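PDB 1R5Q: circadian clock oscillator protein KaiA from Nostoc sp., which probably acts as a homodimer in the KaiABC circadian oscillator of cyanobacteria, stimulating autophosphorylation of KaiC. Local coordinates for residues Q13-Y18 / I61-K66. Residues are numbered along the deposited sequence; the frame is centred on the assembly and turned at random.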
ATOM      1  N   GLN A  13       5.727   2.411   9.041  1.00 36.91           N
ATOM      2  CA  GLN A  13       6.676   1.761   8.144  1.00 38.44           C
ATOM      3  C   GLN A  13       5.915   1.316   6.877  1.00 37.89           C
ATOM      4  O   GLN A  13       6.400   1.480   5.755  1.00 36.59           O
ATOM      5  CB  GLN A  13       7.320   0.546   8.823  1.00 41.06           C
ATOM      6  CG  GLN A  13       8.280   0.903   9.975  1.00 48.31           C
ATOM      7  CD  GLN A  13       8.892  -0.317  10.672  1.00 50.82           C
ATOM      8  OE1 GLN A  13       9.779  -0.179  11.520  1.00 53.32           O
ATOM      9  NE2 GLN A  13       8.412  -1.514  10.322  1.00 53.13           N
ATOM     10  N   LEU A  14       4.723   0.747   7.065  1.00 35.89           N
ATOM     11  CA  LEU A  14       3.918   0.297   5.933  1.00 35.78           C
ATOM     12  C   LEU A  14       3.538   1.466   5.036  1.00 35.06           C
ATOM     13  O   LEU A  14       3.564   1.346   3.818  1.00 35.33           O
ATOM     14  CB  LEU A  14       2.660  -0.425   6.429  1.00 35.33           C
ATOM     15  CG  LEU A  14       2.985  -1.775   7.065  1.00 34.97           C
ATOM     16  CD1 LEU A  14       1.732  -2.357   7.716  1.00 34.40           C
ATOM     17  CD2 LEU A  14       3.544  -2.704   6.007  1.00 36.59           C
ATOM     18  N   LYS A  15       3.168   2.591   5.638  1.00 35.74           N
ATOM     19  CA  LYS A  15       2.828   3.774   4.860  1.00 38.27           C
ATOM     20  C   LYS A  15       4.069   4.193   4.041  1.00 39.72           C
ATOM     21  O   LYS A  15       3.978   4.504   2.847  1.00 39.18           O
ATOM     22  CB  LYS A  15       2.378   4.903   5.794  1.00 38.96           C
ATOM     23  CG  LYS A  15       2.123   6.230   5.106  1.00 41.88           C
ATOM     24  CD  LYS A  15       1.223   7.138   5.947  1.00 43.08           C
ATOM     25  CE  LYS A  15       1.049   8.506   5.293  1.00 45.65           C
ATOM     26  NZ  LYS A  15       0.047   9.351   6.020  1.00 47.18           N
ATOM     27  N   SER A  16       5.228   4.183   4.689  1.00 39.37           N
ATOM     28  CA  SER A  16       6.460   4.539   4.008  1.00 40.82           C
ATOM     29  C   SER A  16       6.695   3.601   2.826  1.00 39.33           C
ATOM     30  O   SER A  16       7.042   4.052   1.736  1.00 38.49           O
ATOM     31  CB  SER A  16       7.654   4.474   4.977  1.00 40.92           C
ATOM     32  OG  SER A  16       8.873   4.387   4.255  1.00 44.07           O
ATOM     33  N   ASP A  17       6.499   2.303   3.044  1.00 38.68           N
ATOM     34  CA  ASP A  17       6.706   1.307   1.990  1.00 37.02           C
ATOM     35  C   ASP A  17       5.745   1.498   0.810  1.00 37.03           C
ATOM     36  O   ASP A  17       6.146   1.360  -0.359  1.00 36.45           O
ATOM     37  CB  ASP A  17       6.526  -0.102   2.562  1.00 39.18           C
ATOM     38  CG  ASP A  17       7.608  -0.475   3.598  1.00 41.05           C
ATOM     39  OD1 ASP A  17       7.408  -1.469   4.314  1.00 41.61           O
ATOM     40  OD2 ASP A  17       8.654   0.209   3.688  1.00 41.82           O
ATOM     41  N   TYR A  18       4.488   1.805   1.132  1.00 34.58           N
ATOM     42  CA  TYR A  18       3.440   1.997   0.137  1.00 35.22           C
ATOM     43  C   TYR A  18       3.739   3.252  -0.671  1.00 35.56           C
ATOM     44  O   TYR A  18       3.469   3.294  -1.868  1.00 35.24           O
ATOM     45  CB  TYR A  18       2.065   2.139   0.808  1.00 34.58           C
ATOM     46  CG  TYR A  18       0.893   2.026  -0.160  1.00 33.96           C
ATOM     47  CD1 TYR A  18       0.525   0.792  -0.695  1.00 34.08           C
ATOM     48  CD2 TYR A  18       0.189   3.162  -0.581  1.00 32.67           C
ATOM     49  CE1 TYR A  18      -0.524   0.685  -1.637  1.00 33.83           C
ATOM     50  CE2 TYR A  18      -0.847   3.070  -1.518  1.00 32.42           C
ATOM     51  CZ  TYR A  18      -1.198   1.819  -2.038  1.00 31.55           C
ATOM     52  OH  TYR A  18      -2.225   1.707  -2.935  1.00 33.22           O
ATOM     53  N   ILE A  61      -2.020  10.011  -1.135  1.00 38.92           N
ATOM     54  CA  ILE A  61      -2.515  10.761  -2.284  1.00 40.23           C
ATOM     55  C   ILE A  61      -2.627  12.235  -1.862  1.00 40.85           C
ATOM     56  O   ILE A  61      -2.279  13.129  -2.637  1.00 38.78           O
ATOM     57  CB  ILE A  61      -3.894  10.243  -2.765  1.00 40.33           C
ATOM     58  CG1 ILE A  61      -3.755   8.857  -3.401  1.00 41.76           C
ATOM     59  CG2 ILE A  61      -4.504  11.197  -3.775  1.00 42.69           C
ATOM     60  CD1 ILE A  61      -2.733   8.746  -4.511  1.00 40.28           C
ATOM     61  N   ASP A  62      -3.082  12.483  -0.629  1.00 40.75           N
ATOM     62  CA  ASP A  62      -3.207  13.862  -0.144  1.00 41.87           C
ATOM     63  C   ASP A  62      -1.846  14.538  -0.062  1.00 41.43           C
ATOM     64  O   ASP A  62      -1.701  15.696  -0.475  1.00 39.97           O
ATOM     65  CB  ASP A  62      -3.886  13.918   1.227  1.00 44.02           C
ATOM     66  CG  ASP A  62      -5.402  13.821   1.135  1.00 47.05           C
ATOM     67  OD1 ASP A  62      -5.939  13.989   0.019  1.00 48.21           O
ATOM     68  OD2 ASP A  62      -6.057  13.583   2.182  1.00 49.44           O
ATOM     69  N   GLU A  63      -0.866  13.813   0.484  1.00 40.80           N
ATOM     70  CA  GLU A  63       0.503  14.304   0.602  1.00 41.72           C
ATOM     71  C   GLU A  63       1.045  14.643  -0.783  1.00 41.72           C
ATOM     72  O   GLU A  63       1.593  15.726  -0.989  1.00 40.01           O
ATOM     73  CB  GLU A  63       1.397  13.251   1.270  1.00 42.38           C
ATOM     74  CG  GLU A  63       1.245  13.205   2.782  1.00 46.39           C
ATOM     75  CD  GLU A  63       1.921  12.004   3.438  1.00 49.00           C
ATOM     76  OE1 GLU A  63       3.002  11.567   2.966  1.00 47.68           O
ATOM     77  OE2 GLU A  63       1.358  11.511   4.448  1.00 50.69           O
ATOM     78  N   PHE A  64       0.886  13.713  -1.729  1.00 40.72           N
ATOM     79  CA  PHE A  64       1.349  13.921  -3.098  1.00 40.58           C
ATOM     80  C   PHE A  64       0.742  15.164  -3.755  1.00 41.65           C
ATOM     81  O   PHE A  64       1.467  15.959  -4.389  1.00 40.18           O
ATOM     82  CB  PHE A  64       1.001  12.727  -3.980  1.00 39.80           C
ATOM     83  CG  PHE A  64       1.780  11.484  -3.680  1.00 39.61           C
ATOM     84  CD1 PHE A  64       1.561  10.332  -4.437  1.00 39.62           C
ATOM     85  CD2 PHE A  64       2.724  11.448  -2.652  1.00 39.24           C
ATOM     86  CE1 PHE A  64       2.274   9.155  -4.172  1.00 40.18           C
ATOM     87  CE2 PHE A  64       3.448  10.275  -2.376  1.00 39.28           C
ATOM     88  CZ  PHE A  64       3.220   9.126  -3.142  1.00 39.63           C
ATOM     89  N   SER A  65      -0.578  15.320  -3.620  1.00 41.07           N
ATOM     90  CA  SER A  65      -1.280  16.444  -4.235  1.00 44.39           C
ATOM     91  C   SER A  65      -0.747  17.758  -3.688  1.00 46.21           C
ATOM     92  O   SER A  65      -0.685  18.761  -4.402  1.00 45.84           O
ATOM     93  CB  SER A  65      -2.801  16.328  -4.020  1.00 45.29           C
ATOM     94  OG  SER A  65      -3.190  16.711  -2.715  1.00 48.62           O
ATOM     95  N   LYS A  66      -0.334  17.744  -2.424  1.00 47.95           N
ATOM     96  CA  LYS A  66       0.230  18.934  -1.800  1.00 49.49           C
ATOM     97  C   LYS A  66       1.642  19.184  -2.356  1.00 49.59           C
ATOM     98  O   LYS A  66       1.957  20.299  -2.779  1.00 48.56           O
ATOM     99  CB  LYS A  66       0.290  18.763  -0.276  1.00 51.55           C
ATOM    100  CG  LYS A  66      -0.965  19.206   0.475  1.00 54.30           C
ATOM    101  CD  LYS A  66      -2.223  18.524  -0.033  1.00 57.31           C
ATOM    102  CE  LYS A  66      -3.474  19.023   0.703  1.00 59.21           C
ATOM    103  NZ  LYS A  66      -3.438  18.732   2.170  1.00 60.12           N
TER
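With CG set opposite its backbone N (chi1 174°) and every later torsion extended, Lys15 runs straight out from its helix, and Glu63 answers from the facing helix with CG opposite its carbonyl carbon (chi1 -79°) and CD carried onward by an extended chi2. The two chains approach from opposite directions and meet at their ends, where Lys15 NZ lies 3.0 Å from Glu63 OE2 in a salt bridge. Lys15 CE lies 3.1 Å from Glu63 OE2, so the oxygen sits against the final carbon-nitrogen bond of the lysine. It approaches NZ nearly at right angles to that bond, short of the tetrahedral direction of an N-H, which is consistent with the weakness of the hydrogen bond within the ion pair. The firmer polar partners are Glu59 for the ammonium, through its OE1, and Arg19 for the carboxylate, through NH2 to Glu63 OE1. Charges therefore alternate across the face between helix 8-24 and helix 50-67, two helices of the four-helix bundle of the KaiA C-terminal domain. This is a surface link, burying 71 Å² in total; the hydrophobic packing lies deeper, with Phe64 against Leu22 and Leu23 and Tyr18 against Ile56 and Leu60. An alanine at Lys15 would remove the ammonium group and is likely to leave Glu63 OE2 and Glu59 without their shared cation. Within helix 50-67, Ser65 OG donates to Asp62 O over 2.9 Å, tilted 28° from the carbonyl plane. Asp62 O also accepts the helical backbone bond from Lys66 N, at 3.1 Å.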